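Local coordinates for enterobactin synthetase component F-related protein (Vibrio cholerae serotype O1, PDB 4OXI) that binds glycyl-adenosine-5'-phosphate and probably activates glycine with ATP as an adenylation-domain ligase in a lipopolysaccharide-modifying pathway linked to antimicrobial peptide resistance, at residues A514-H519 against W544-Q549; E296-H301 against L327-L332; F250-Q255 against L277-C282; R331-C336 against Q350-P355. All coordinates share one frame; numbering follows the deposited sequence.

Interaction 1 (A514-H519 against W544-Q549)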
loop_
_atom_site.group_PDB
_atom_site.type_symbol
_atom_site.label_atom_id
_atom_site.label_comp_id
_atom_site.label_asym_id
_atom_site.label_seq_id
_atom_site.Cartn_x
_atom_site.Cartn_y
_atom_site.Cartn_z
ATOM N N ALA A 514 -12.418 22.900 -2.325
ATOM C CA ALA A 514 -13.083 23.012 -3.614
ATOM C C ALA A 514 -13.450 24.464 -3.946
ATOM O O ALA A 514 -13.915 25.202 -3.075
ATOM C CB ALA A 514 -14.310 22.115 -3.645
ATOM N N PHE A 515 -13.213 24.867 -5.194
ATOM C CA PHE A 515 -13.719 26.129 -5.731
ATOM C C PHE A 515 -14.764 25.831 -6.788
ATOM O O PHE A 515 -14.516 25.055 -7.714
ATOM C CB PHE A 515 -12.603 26.952 -6.373
ATOM C CG PHE A 515 -11.583 27.453 -5.398
ATOM C CD1 PHE A 515 -11.697 28.724 -4.850
ATOM C CD2 PHE A 515 -10.509 26.653 -5.019
ATOM C CE1 PHE A 515 -10.764 29.197 -3.946
ATOM C CE2 PHE A 515 -9.561 27.121 -4.107
ATOM C CZ PHE A 515 -9.692 28.398 -3.574
ATOM N N VAL A 516 -15.940 26.427 -6.644
ATOM C CA VAL A 516 -16.981 26.293 -7.657
ATOM C C VAL A 516 -17.354 27.681 -8.161
ATOM O O VAL A 516 -17.056 28.685 -7.515
ATOM C CB VAL A 516 -18.217 25.589 -7.101
ATOM C CG1 VAL A 516 -17.840 24.197 -6.587
ATOM C CG2 VAL A 516 -18.846 26.428 -5.983
ATOM N N ASP A 517 -17.980 27.749 -9.324
ATOM C CA ASP A 517 -18.359 29.045 -9.862
ATOM C C ASP A 517 -19.492 29.675 -9.038
ATOM O O ASP A 517 -20.057 29.034 -8.138
ATOM C CB ASP A 517 -18.745 28.913 -11.336
ATOM C CG ASP A 517 -19.924 27.991 -11.546
ATOM O OD1 ASP A 517 -20.999 28.251 -10.961
ATOM O OD2 ASP A 517 -19.780 27.003 -12.300
ATOM N N THR A 518 -19.818 30.924 -9.353
ATOM C CA THR A 518 -20.804 31.695 -8.598
ATOM C C THR A 518 -22.226 31.547 -9.149
ATOM O O THR A 518 -23.154 32.190 -8.649
ATOM C CB THR A 518 -20.432 33.188 -8.589
ATOM O OG1 THR A 518 -20.118 33.600 -9.928
ATOM C CG2 THR A 518 -19.220 33.441 -7.697
ATOM N N HIS A 519 -22.404 30.699 -10.160
ATOM C CA HIS A 519 -23.714 30.544 -10.805
ATOM C C HIS A 519 -24.499 29.347 -10.305
ATOM O O HIS A 519 -25.656 29.160 -10.675
ATOM C CB HIS A 519 -23.554 30.413 -12.316
ATOM C CG HIS A 519 -22.743 31.508 -12.915
ATOM N ND1 HIS A 519 -21.511 31.289 -13.496
ATOM C CD2 HIS A 519 -22.965 32.843 -12.985
ATOM C CE1 HIS A 519 -21.020 32.441 -13.920
ATOM N NE2 HIS A 519 -21.880 33.399 -13.621
ATOM N N TRP A 544 -15.118 24.935 0.987
ATOM C CA TRP A 544 -15.770 25.187 -0.288
ATOM C C TRP A 544 -15.829 26.689 -0.534
ATOM O O TRP A 544 -16.195 27.453 0.358
ATOM C CB TRP A 544 -17.174 24.598 -0.252
ATOM C CG TRP A 544 -17.156 23.143 0.017
ATOM C CD1 TRP A 544 -16.835 22.529 1.196
ATOM C CD2 TRP A 544 -17.465 22.095 -0.912
ATOM N NE1 TRP A 544 -16.919 21.161 1.052
ATOM C CE2 TRP A 544 -17.308 20.871 -0.232
ATOM C CE3 TRP A 544 -17.865 22.074 -2.250
ATOM C CZ2 TRP A 544 -17.538 19.642 -0.848
ATOM C CZ3 TRP A 544 -18.094 20.850 -2.858
ATOM C CH2 TRP A 544 -17.930 19.656 -2.160
ATOM N N TYR A 545 -15.454 27.110 -1.737
ATOM C CA TYR A 545 -15.473 28.522 -2.097
ATOM C C TYR A 545 -16.256 28.724 -3.398
ATOM O O TYR A 545 -16.105 27.952 -4.358
ATOM C CB TYR A 545 -14.045 29.069 -2.235
ATOM C CG TYR A 545 -13.214 28.966 -0.965
ATOM C CD1 TYR A 545 -13.096 30.046 -0.101
ATOM C CD2 TYR A 545 -12.553 27.789 -0.629
ATOM C CE1 TYR A 545 -12.343 29.964 1.065
ATOM C CE2 TYR A 545 -11.801 27.695 0.539
ATOM C CZ TYR A 545 -11.701 28.790 1.381
ATOM O OH TYR A 545 -10.966 28.717 2.543
ATOM N N ALA A 546 -17.125 29.734 -3.401
ATOM C CA ALA A 546 -17.775 30.191 -4.625
ATOM C C ALA A 546 -16.959 31.377 -5.127
ATOM O O ALA A 546 -16.873 32.414 -4.454
ATOM C CB ALA A 546 -19.219 30.602 -4.357
ATOM N N ILE A 547 -16.330 31.215 -6.287
ATOM C CA ILE A 547 -15.393 32.221 -6.775
ATOM C C ILE A 547 -15.792 32.624 -8.193
ATOM O O ILE A 547 -16.236 31.782 -8.976
ATOM C CB ILE A 547 -13.922 31.703 -6.701
ATOM C CG1 ILE A 547 -12.916 32.838 -6.918
ATOM C CG2 ILE A 547 -13.682 30.562 -7.693
ATOM C CD1 ILE A 547 -11.469 32.421 -6.687
ATOM N N GLU A 548 -15.671 33.911 -8.505
ATOM C CA GLU A 548 -16.126 34.433 -9.795
ATOM C C GLU A 548 -15.353 33.837 -10.963
ATOM O O GLU A 548 -15.953 33.410 -11.947
ATOM C CB GLU A 548 -16.040 35.970 -9.834
ATOM C CG GLU A 548 -17.020 36.642 -8.896
ATOM C CD GLU A 548 -17.225 38.136 -9.173
ATOM O OE1 GLU A 548 -18.136 38.729 -8.542
ATOM O OE2 GLU A 548 -16.492 38.715 -10.005
ATOM N N GLN A 549 -14.027 33.819 -10.845
ATOM C CA GLN A 549 -13.141 33.327 -11.898
ATOM C C GLN A 549 -11.995 32.520 -11.287
ATOM O O GLN A 549 -11.470 32.882 -10.230
ATOM C CB GLN A 549 -12.514 34.503 -12.666
ATOM C CG GLN A 549 -13.477 35.564 -13.183
ATOM C CD GLN A 549 -13.865 35.351 -14.643
ATOM O OE1 GLN A 549 -13.974 34.215 -15.119
ATOM N NE2 GLN A 549 -14.072 36.450 -15.361
HETATM O O HOH W 1 -18.377 32.016 -11.588
#

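Interaction 2 (E296-H301 against L327-L332)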
loop_
_atom_site.group_PDB
_atom_site.type_symbol
_atom_site.label_atom_id
_atom_site.label_comp_id
_atom_site.label_asym_id
_atom_site.label_seq_id
_atom_site.Cartn_x
_atom_site.Cartn_y
_atom_site.Cartn_z
ATOM N N GLU A 296 5.845 7.845 19.830
ATOM C CA GLU A 296 5.498 7.204 21.098
ATOM C C GLU A 296 5.250 5.706 20.933
ATOM O O GLU A 296 5.622 4.914 21.799
ATOM C CB GLU A 296 4.272 7.849 21.735
ATOM C CG GLU A 296 4.456 9.299 22.134
ATOM C CD GLU A 296 3.923 10.251 21.085
ATOM O OE1 GLU A 296 3.168 11.181 21.451
ATOM O OE2 GLU A 296 4.251 10.066 19.888
ATOM N N PHE A 297 4.614 5.311 19.832
ATOM C CA PHE A 297 4.390 3.885 19.600
ATOM C C PHE A 297 5.741 3.165 19.451
ATOM O O PHE A 297 5.974 2.130 20.065
ATOM C CB PHE A 297 3.491 3.658 18.367
ATOM C CG PHE A 297 3.055 2.219 18.192
ATOM C CD1 PHE A 297 3.724 1.375 17.327
ATOM C CD2 PHE A 297 1.979 1.715 18.906
ATOM C CE1 PHE A 297 3.325 0.057 17.179
ATOM C CE2 PHE A 297 1.580 0.400 18.770
ATOM C CZ PHE A 297 2.250 -0.434 17.905
ATOM N N ILE A 298 6.638 3.735 18.648
ATOM C CA ILE A 298 7.944 3.120 18.414
ATOM C C ILE A 298 8.685 2.935 19.729
ATOM O O ILE A 298 9.149 1.837 20.046
ATOM C CB ILE A 298 8.804 3.985 17.452
ATOM C CG1 ILE A 298 8.301 3.831 16.007
ATOM C CG2 ILE A 298 10.270 3.596 17.555
ATOM C CD1 ILE A 298 8.387 5.104 15.184
ATOM N N HIS A 299 8.773 4.009 20.505
ATOM C CA HIS A 299 9.446 3.951 21.797
ATOM C C HIS A 299 8.775 2.977 22.784
ATOM O O HIS A 299 9.446 2.176 23.433
ATOM C CB HIS A 299 9.546 5.354 22.409
ATOM C CG HIS A 299 10.103 5.356 23.796
ATOM N ND1 HIS A 299 11.445 5.174 24.059
ATOM C CD2 HIS A 299 9.495 5.480 24.999
ATOM C CE1 HIS A 299 11.640 5.197 25.365
ATOM N NE2 HIS A 299 10.476 5.384 25.959
ATOM N N HIS A 300 7.449 3.051 22.889
ATOM C CA HIS A 300 6.675 2.169 23.774
ATOM C C HIS A 300 6.958 0.690 23.522
ATOM O O HIS A 300 7.103 -0.102 24.460
ATOM C CB HIS A 300 5.190 2.441 23.553
ATOM C CG HIS A 300 4.291 1.798 24.557
ATOM N ND1 HIS A 300 3.689 0.577 24.343
ATOM C CD2 HIS A 300 3.852 2.228 25.763
ATOM C CE1 HIS A 300 2.937 0.270 25.385
ATOM N NE2 HIS A 300 3.019 1.256 26.260
ATOM N N HIS A 301 7.047 0.304 22.251
ATOM C CA HIS A 301 7.284 -1.106 21.934
ATOM C C HIS A 301 8.710 -1.401 21.524
ATOM O O HIS A 301 8.995 -2.520 21.115
ATOM C CB HIS A 301 6.337 -1.600 20.825
ATOM C CG HIS A 301 4.906 -1.664 21.246
ATOM N ND1 HIS A 301 4.438 -2.595 22.151
ATOM C CD2 HIS A 301 3.843 -0.896 20.907
ATOM C CE1 HIS A 301 3.146 -2.403 22.348
ATOM N NE2 HIS A 301 2.759 -1.380 21.603
ATOM N N LEU A 327 14.932 7.872 20.097
ATOM C CA LEU A 327 14.478 6.604 19.518
ATOM C C LEU A 327 15.623 5.624 19.282
ATOM O O LEU A 327 15.855 5.221 18.141
ATOM C CB LEU A 327 13.749 6.863 18.195
ATOM C CG LEU A 327 12.476 7.687 18.330
ATOM C CD1 LEU A 327 11.792 7.854 16.973
ATOM C CD2 LEU A 327 11.539 7.033 19.340
ATOM N N PRO A 328 16.337 5.224 20.358
ATOM C CA PRO A 328 17.515 4.360 20.199
ATOM C C PRO A 328 17.223 2.980 19.641
ATOM O O PRO A 328 18.129 2.374 19.091
ATOM C CB PRO A 328 18.039 4.205 21.639
ATOM C CG PRO A 328 16.863 4.489 22.515
ATOM C CD PRO A 328 16.096 5.560 21.777
ATOM N N SER A 329 16.010 2.465 19.790
ATOM C CA SER A 329 15.755 1.092 19.334
ATOM C C SER A 329 15.603 0.970 17.805
ATOM O O SER A 329 15.715 -0.129 17.262
ATOM C CB SER A 329 14.519 0.502 20.022
ATOM O OG SER A 329 13.320 1.095 19.516
ATOM N N LEU A 330 15.358 2.085 17.117
ATOM C CA LEU A 330 14.944 2.044 15.703
ATOM C C LEU A 330 16.134 1.997 14.752
ATOM O O LEU A 330 16.641 3.044 14.335
ATOM C CB LEU A 330 14.084 3.269 15.365
ATOM C CG LEU A 330 12.867 3.045 14.458
ATOM C CD1 LEU A 330 12.455 4.338 13.779
ATOM C CD2 LEU A 330 13.104 1.939 13.444
ATOM N N ARG A 331 16.567 0.797 14.384
ATOM C CA ARG A 331 17.827 0.663 13.637
ATOM C C ARG A 331 17.647 0.798 12.129
ATOM O O ARG A 331 18.610 1.075 11.408
ATOM C CB ARG A 331 18.542 -0.647 13.986
ATOM C CG ARG A 331 17.985 -1.898 13.323
ATOM C CD ARG A 331 18.745 -3.136 13.832
ATOM N NE ARG A 331 18.320 -4.365 13.170
ATOM C CZ ARG A 331 18.737 -4.746 11.963
ATOM N NH1 ARG A 331 19.587 -3.991 11.271
ATOM N NH2 ARG A 331 18.292 -5.879 11.437
ATOM N N LEU A 332 16.418 0.616 11.655
ATOM C CA LEU A 332 16.124 0.814 10.242
ATOM C C LEU A 332 14.819 1.583 10.037
ATOM O O LEU A 332 13.743 1.105 10.414
ATOM C CB LEU A 332 16.071 -0.528 9.504
ATOM C CG LEU A 332 17.380 -1.226 9.120
ATOM C CD1 LEU A 332 17.124 -2.690 8.798
ATOM C CD2 LEU A 332 18.050 -0.534 7.933
#

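Interaction 3 (F250-Q255 against L277-C282)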
loop_
_atom_site.group_PDB
_atom_site.type_symbol
_atom_site.label_atom_id
_atom_site.label_comp_id
_atom_site.label_asym_id
_atom_site.label_seq_id
_atom_site.Cartn_x
_atom_site.Cartn_y
_atom_site.Cartn_z
ATOM N N PHE A 250 18.828 -5.281 3.227
ATOM C CA PHE A 250 18.626 -4.914 4.625
ATOM C C PHE A 250 18.082 -6.092 5.426
ATOM O O PHE A 250 16.920 -6.084 5.844
ATOM C CB PHE A 250 17.659 -3.738 4.721
ATOM C CG PHE A 250 18.012 -2.602 3.816
ATOM C CD1 PHE A 250 19.003 -1.705 4.169
ATOM C CD2 PHE A 250 17.356 -2.435 2.611
ATOM C CE1 PHE A 250 19.336 -0.659 3.337
ATOM C CE2 PHE A 250 17.678 -1.391 1.767
ATOM C CZ PHE A 250 18.673 -0.501 2.127
ATOM N N PRO A 251 18.927 -7.105 5.660
ATOM C CA PRO A 251 18.456 -8.315 6.343
ATOM C C PRO A 251 18.085 -8.057 7.799
ATOM O O PRO A 251 18.767 -7.299 8.488
ATOM C CB PRO A 251 19.660 -9.260 6.253
ATOM C CG PRO A 251 20.853 -8.342 6.148
ATOM C CD PRO A 251 20.373 -7.143 5.370
ATOM N N LEU A 252 17.006 -8.682 8.262
ATOM C CA LEU A 252 16.619 -8.587 9.663
ATOM C C LEU A 252 16.964 -9.894 10.335
ATOM O O LEU A 252 17.305 -10.860 9.671
ATOM C CB LEU A 252 15.108 -8.376 9.790
ATOM C CG LEU A 252 14.505 -7.176 9.064
ATOM C CD1 LEU A 252 12.988 -7.051 9.333
ATOM C CD2 LEU A 252 15.247 -5.930 9.478
ATOM N N ASN A 253 16.843 -9.936 11.652
ATOM C CA ASN A 253 16.928 -11.196 12.379
ATOM C C ASN A 253 15.666 -11.376 13.221
ATOM O O ASN A 253 14.871 -10.442 13.363
ATOM C CB ASN A 253 18.157 -11.200 13.284
ATOM C CG ASN A 253 18.149 -10.043 14.240
ATOM O OD1 ASN A 253 17.438 -10.076 15.234
ATOM N ND2 ASN A 253 18.904 -8.987 13.923
ATOM N N ALA A 254 15.507 -12.555 13.815
ATOM C CA ALA A 254 14.320 -12.879 14.593
ATOM C C ALA A 254 14.124 -12.008 15.831
ATOM O O ALA A 254 13.075 -12.083 16.472
ATOM C CB ALA A 254 14.335 -14.363 14.993
ATOM N N GLN A 255 15.115 -11.196 16.190
ATOM C CA GLN A 255 14.954 -10.347 17.370
ATOM C C GLN A 255 14.378 -8.995 16.983
ATOM O O GLN A 255 14.090 -8.166 17.847
ATOM C CB GLN A 255 16.284 -10.170 18.122
ATOM C CG GLN A 255 16.976 -11.484 18.458
ATOM C CD GLN A 255 16.000 -12.563 18.890
ATOM O OE1 GLN A 255 15.143 -12.339 19.749
ATOM N NE2 GLN A 255 16.119 -13.741 18.288
ATOM N N LEU A 277 7.861 -11.574 8.106
ATOM C CA LEU A 277 7.652 -13.013 8.018
ATOM C C LEU A 277 8.919 -13.743 7.561
ATOM O O LEU A 277 9.299 -14.756 8.133
ATOM C CB LEU A 277 6.506 -13.287 7.043
ATOM C CG LEU A 277 5.919 -14.682 6.820
ATOM C CD1 LEU A 277 5.673 -15.463 8.105
ATOM C CD2 LEU A 277 4.613 -14.501 6.067
ATOM N N ILE A 278 9.573 -13.225 6.527
ATOM C CA ILE A 278 10.747 -13.891 5.986
ATOM C C ILE A 278 11.896 -13.857 6.987
ATOM O O ILE A 278 12.813 -14.676 6.920
ATOM C CB ILE A 278 11.179 -13.278 4.639
ATOM C CG1 ILE A 278 12.200 -14.180 3.935
ATOM C CG2 ILE A 278 11.745 -11.895 4.842
ATOM C CD1 ILE A 278 12.527 -13.724 2.527
ATOM N N SER A 279 11.820 -12.924 7.935
ATOM C CA SER A 279 12.878 -12.730 8.911
ATOM C C SER A 279 12.623 -13.464 10.213
ATOM O O SER A 279 13.507 -13.518 11.060
ATOM C CB SER A 279 13.025 -11.246 9.236
ATOM O OG SER A 279 13.167 -10.478 8.060
ATOM N N GLY A 280 11.413 -13.995 10.392
ATOM C CA GLY A 280 11.035 -14.595 11.667
ATOM C C GLY A 280 10.874 -13.558 12.773
ATOM O O GLY A 280 10.861 -13.891 13.959
ATOM N N ALA A 281 10.724 -12.294 12.378
ATOM C CA ALA A 281 10.608 -11.188 13.325
ATOM C C ALA A 281 9.193 -11.060 13.870
ATOM O O ALA A 281 8.311 -11.844 13.491
ATOM C CB ALA A 281 11.041 -9.889 12.670
ATOM N N CYS A 282 8.968 -10.080 14.757
ATOM C CA CYS A 282 7.623 -9.841 15.275
ATOM C C CYS A 282 7.034 -8.576 14.681
ATOM O O CYS A 282 7.665 -7.501 14.711
ATOM C CB CYS A 282 7.581 -9.758 16.807
ATOM S SG CYS A 282 5.844 -9.792 17.471
HETATM O O HOH W 2 15.119 -10.004 6.519
#

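Interaction 4 (R331-C336 against Q350-P355)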
loop_
_atom_site.group_PDB
_atom_site.type_symbol
_atom_site.label_atom_id
_atom_site.label_comp_id
_atom_site.label_asym_id
_atom_site.label_seq_id
_atom_site.Cartn_x
_atom_site.Cartn_y
_atom_site.Cartn_z
ATOM N N ARG A 331 16.567 0.797 14.384
ATOM C CA ARG A 331 17.827 0.663 13.637
ATOM C C ARG A 331 17.647 0.798 12.129
ATOM O O ARG A 331 18.610 1.075 11.408
ATOM C CB ARG A 331 18.542 -0.647 13.986
ATOM C CG ARG A 331 17.985 -1.898 13.323
ATOM C CD ARG A 331 18.745 -3.136 13.832
ATOM N NE ARG A 331 18.320 -4.365 13.170
ATOM C CZ ARG A 331 18.737 -4.746 11.963
ATOM N NH1 ARG A 331 19.587 -3.991 11.271
ATOM N NH2 ARG A 331 18.292 -5.879 11.437
ATOM N N LEU A 332 16.418 0.616 11.655
ATOM C CA LEU A 332 16.124 0.814 10.242
ATOM C C LEU A 332 14.819 1.583 10.037
ATOM O O LEU A 332 13.743 1.105 10.414
ATOM C CB LEU A 332 16.071 -0.528 9.504
ATOM C CG LEU A 332 17.380 -1.226 9.120
ATOM C CD1 LEU A 332 17.124 -2.690 8.798
ATOM C CD2 LEU A 332 18.050 -0.534 7.933
ATOM N N SER A 333 14.925 2.761 9.419
ATOM C CA SER A 333 13.782 3.626 9.152
ATOM C C SER A 333 13.603 3.745 7.658
ATOM O O SER A 333 14.484 4.288 6.972
ATOM C CB SER A 333 14.033 5.026 9.713
ATOM O OG SER A 333 14.021 5.026 11.133
ATOM N N PHE A 334 12.480 3.254 7.137
ATOM C CA PHE A 334 12.210 3.420 5.710
ATOM C C PHE A 334 11.078 4.424 5.511
ATOM O O PHE A 334 10.111 4.435 6.280
ATOM C CB PHE A 334 11.805 2.097 5.063
ATOM C CG PHE A 334 12.856 1.018 5.112
ATOM C CD1 PHE A 334 13.751 0.855 4.066
ATOM C CD2 PHE A 334 12.902 0.119 6.172
ATOM C CE1 PHE A 334 14.704 -0.168 4.090
ATOM C CE2 PHE A 334 13.837 -0.887 6.204
ATOM C CZ PHE A 334 14.744 -1.035 5.155
ATOM N N PHE A 335 11.185 5.255 4.481
ATOM C CA PHE A 335 10.094 6.151 4.121
ATOM C C PHE A 335 9.790 6.017 2.634
ATOM O O PHE A 335 10.708 5.905 1.816
ATOM C CB PHE A 335 10.426 7.591 4.516
ATOM C CG PHE A 335 10.582 7.768 6.004
ATOM C CD1 PHE A 335 9.474 7.710 6.844
ATOM C CD2 PHE A 335 11.831 7.938 6.571
ATOM C CE1 PHE A 335 9.609 7.841 8.229
ATOM C CE2 PHE A 335 11.974 8.078 7.951
ATOM C CZ PHE A 335 10.862 8.017 8.779
ATOM N N CYS A 336 8.503 5.983 2.289
ATOM C CA CYS A 336 8.100 5.813 0.900
ATOM C C CYS A 336 6.829 6.583 0.664
ATOM O O CYS A 336 6.018 6.751 1.589
ATOM C CB CYS A 336 7.825 4.338 0.594
ATOM S SG CYS A 336 7.517 3.986 -1.178
ATOM N N GLN A 350 18.508 12.058 13.695
ATOM C CA GLN A 350 19.052 12.495 14.983
ATOM C C GLN A 350 18.366 11.780 16.138
ATOM O O GLN A 350 18.992 11.498 17.162
ATOM C CB GLN A 350 18.941 14.012 15.152
ATOM C CG GLN A 350 20.031 14.796 14.414
ATOM C CD GLN A 350 21.439 14.403 14.855
ATOM O OE1 GLN A 350 21.880 14.758 15.954
ATOM N NE2 GLN A 350 22.148 13.656 14.003
ATOM N N ALA A 351 17.080 11.478 15.980
ATOM C CA ALA A 351 16.359 10.746 17.025
ATOM C C ALA A 351 16.803 9.301 17.100
ATOM O O ALA A 351 16.922 8.752 18.191
ATOM C CB ALA A 351 14.864 10.824 16.815
ATOM N N THR A 352 17.037 8.669 15.950
ATOM C CA THR A 352 17.401 7.251 15.971
ATOM C C THR A 352 18.915 7.050 16.028
ATOM O O THR A 352 19.379 6.013 16.499
ATOM C CB THR A 352 16.853 6.462 14.728
ATOM O OG1 THR A 352 17.556 6.863 13.543
ATOM C CG2 THR A 352 15.354 6.684 14.536
ATOM N N GLN A 353 19.667 8.035 15.521
ATOM C CA GLN A 353 21.111 7.916 15.304
ATOM C C GLN A 353 21.434 6.732 14.412
ATOM O O GLN A 353 22.553 6.220 14.435
ATOM C CB GLN A 353 21.878 7.809 16.633
ATOM C CG GLN A 353 21.687 9.016 17.548
ATOM C CD GLN A 353 22.426 10.236 17.035
ATOM O OE1 GLN A 353 23.578 10.137 16.621
ATOM N NE2 GLN A 353 21.763 11.387 17.045
ATOM N N GLN A 354 20.458 6.295 13.621
ATOM C CA GLN A 354 20.631 5.084 12.822
ATOM C C GLN A 354 20.148 5.249 11.366
ATOM O O GLN A 354 19.553 6.274 11.032
ATOM C CB GLN A 354 20.008 3.904 13.578
ATOM C CG GLN A 354 20.900 3.490 14.760
ATOM C CD GLN A 354 20.274 2.453 15.661
ATOM O OE1 GLN A 354 20.637 1.286 15.614
ATOM N NE2 GLN A 354 19.338 2.879 16.506
ATOM N N PRO A 355 20.461 4.278 10.484
ATOM C CA PRO A 355 20.153 4.472 9.057
ATOM C C PRO A 355 18.693 4.840 8.708
ATOM O O PRO A 355 17.741 4.325 9.303
ATOM C CB PRO A 355 20.518 3.119 8.438
ATOM C CG PRO A 355 21.655 2.612 9.296
ATOM C CD PRO A 355 21.342 3.106 10.703
HETATM O O HOH W 3 16.796 4.603 11.941
#

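Interaction 1 (A514-H519 against W544-Q549)
Phe-515 and Tyr-545 stand side by side and point the same way, each with CG anti to the carbonyl carbon (chi1 -67° for Phe-515). The matched torsions set the rings near parallel, planes at 22°, but slid apart, with centroids 5.1 Å from each other. The closest touch between the two side chains is Phe-515 CD1 on Tyr-545 CB, at 3.5 Å. Ile-547 CG2 also meets Phe-515 CD1, 3.9 Å away, and Leu-563 and Leu-567 of helix 560-568 cover this face. On the other face Ala-514 CB sits over the six-membered ring of Trp-544, a CH-pi contact 4.2 Å from its centroid.

The two strands are the adjacent parallel strands of a beta-alpha-beta unit, 512-516 in the middle of its sheet and 543-546 outermost in this chain; the connecting helix, 524-531, touches Val-516 and Trp-544. Adenylation enzymes carry such a unit in their small C-terminal part. Register rests on three backbone bonds: Tyr-545 N to Ala-514 O (2.8 Å), Val-516 N to Tyr-545 O (2.8 Å, 169° at the hydrogen) and Ile-547 N to Val-516 O (2.9 Å). Further along, Thr-518 lays its CG2 methyl alongside the backbone, 3.6 Å from Ile-547 C, while a water accepts from Thr-518 N and donates to Glu-548 O.

Interaction 2 (E296-H301 against L327-L332)
Leu-327 meets helix 294-301 with a single methyl: CD2 lies 4.0 Å from His-299 CB and 4.1 Å from Ile-298 CG2. Its CB starts out alongside the helix rather than at it, and the CG position, anti to the carbonyl carbon (chi1 -63°), brings the branch end across to the helix. The Leu-327 and Ile-298 side chains cross at about a right angle, so one methyl end touches another without the chains lying along each other.

Leu-327 also opens a type I turn that ends at Leu-330, closed by a weak bond from Leu-330 N to Leu-327 O at 3.3 Å. Within the turn, Ser-329 directs its CB toward the helix, with OG 4.4 Å from Ile-298 CG2. That hydroxyl is bonded to Leu-303 O, which ties the turn to the chain just beyond the helix.

Leu-330 completes the contact with CG, 4.1 Å from the same Ile-298 CG2. The isoleucine methyl, placed anti to its own backbone N, thus meets both leucines. Trp-348 of helix 342-352 and Trp-306 of strand 305-308 each touch Ile-298 and Leu-330 as well, and no hydrogen bond joins the two segments directly. The arrangement belongs to an alpha/beta layer: helix 294-301 leads into strand 305-308, the turn leads into strand 332-336, and these two are neighbouring parallel strands of one mixed sheet.

Interaction 3 (F250-Q255 against L277-C282)
Ser-279 OG is held by two polar partners while Leu-252 presses on it: it bonds to Tyr-275 O one turn back in its own helix and accepts from a water, at a modelled distance too short to be trusted exactly. The water in turn accepts from Leu-252 N at 2.9 Å, which makes it the bridge between helix end and loop. OG lies anti to the carbonyl carbon of Ser-279 (chi1 -52°), and from there it meets Leu-252 CB at 3.3 Å; the serine CB is 3.6 Å from that same Leu-252 CB.

Helix 268-279 ends here in a Schellman motif, with Gly-280 at positive phi and Gly-280 N bonded to Leu-277 O at 3.2 Å. Past the helix end, methyl groups meet carbonyls: Ala-254 CB is 3.7 Å from Gly-280 O, and Ala-281 CB is 3.9 Å from Asn-253 O. The loop is shaped by an Asx turn, in which Asn-253 OD1 accepts from Gln-255 N (2.8 Å), and Asn-253 N is bonded to Asp-256.

No direct hydrogen bond crosses between the segments; the water carries the polar link, and much of the rest is van der Waals contact, which implies a join that relies on close fit more than on directed bonds.

Interaction 4 (R331-C336 against Q350-P355)
Ser-333 and Pro-355 make the direct hydrogen bond of this contact, from Ser-333 N to Pro-355 O at 3.2 Å (154° at the hydrogen), with the donor tilted 21° from the carbonyl plane. A water donates to that same Pro-355 O at 2.8 Å, so the carbonyl carries two bonds. The water is also hydrogen-bonded to Ser-333 OG and Thr-352 OG1, 2.9 Å from each, and Ser-333 OG is further bonded to Trp-348 NE1.

Two side-chain bonds shape the segment that follows the helix. Thr-352 OG1, between its backbone N and carbonyl carbon (chi1 70°), accepts from Gln-354 N at 3.0 Å, an ST turn. Gln-354 NE2 reaches back to Thr-352 O at 3.1 Å and is also bonded to Pro-328 O.

Van der Waals contact does the rest: the amide of Gln-354 lies against Arg-331, with OE1 3.3 Å from Arg-331 CB, and Pro-355 CD is 3.5 Å from Arg-331 O. The guanidinium of Arg-331 leads away to a salt bridge with Asp-256.

Strand 332-336, helix 342-352 and strand 356-360 form a beta-alpha-beta unit; strand 332-336 lies between 305-308 and 356-360, and Cys-336, further along this segment, touches the bound glycyl-adenosine-5'-phosphate.

Overall arrangement
From the N terminus, interaction 3 comes first, closing a loop of strand 257-260 and most of helix 268-279. Interaction 2 then spans strand 305-308 and helix 311-318. Interaction 4 begins where interaction 2 ends, sharing Arg-331 and Leu-332, and closes over most of helix 342-352; the two centres are about 10 Å apart. None of the loops nests within another. Arg-331 also reaches Pro-251 and Leu-252 of interaction 3, and Phe-250 meets Phe-334 edge-to-face, so these three contacts tie the sheet of strands 257-260 and 282-285 to that of strands 305-308, 332-336 and 356-360. Interaction 1 closes last, in a separate C-terminal sheet, its nearest atoms about 25 Å from interaction 4.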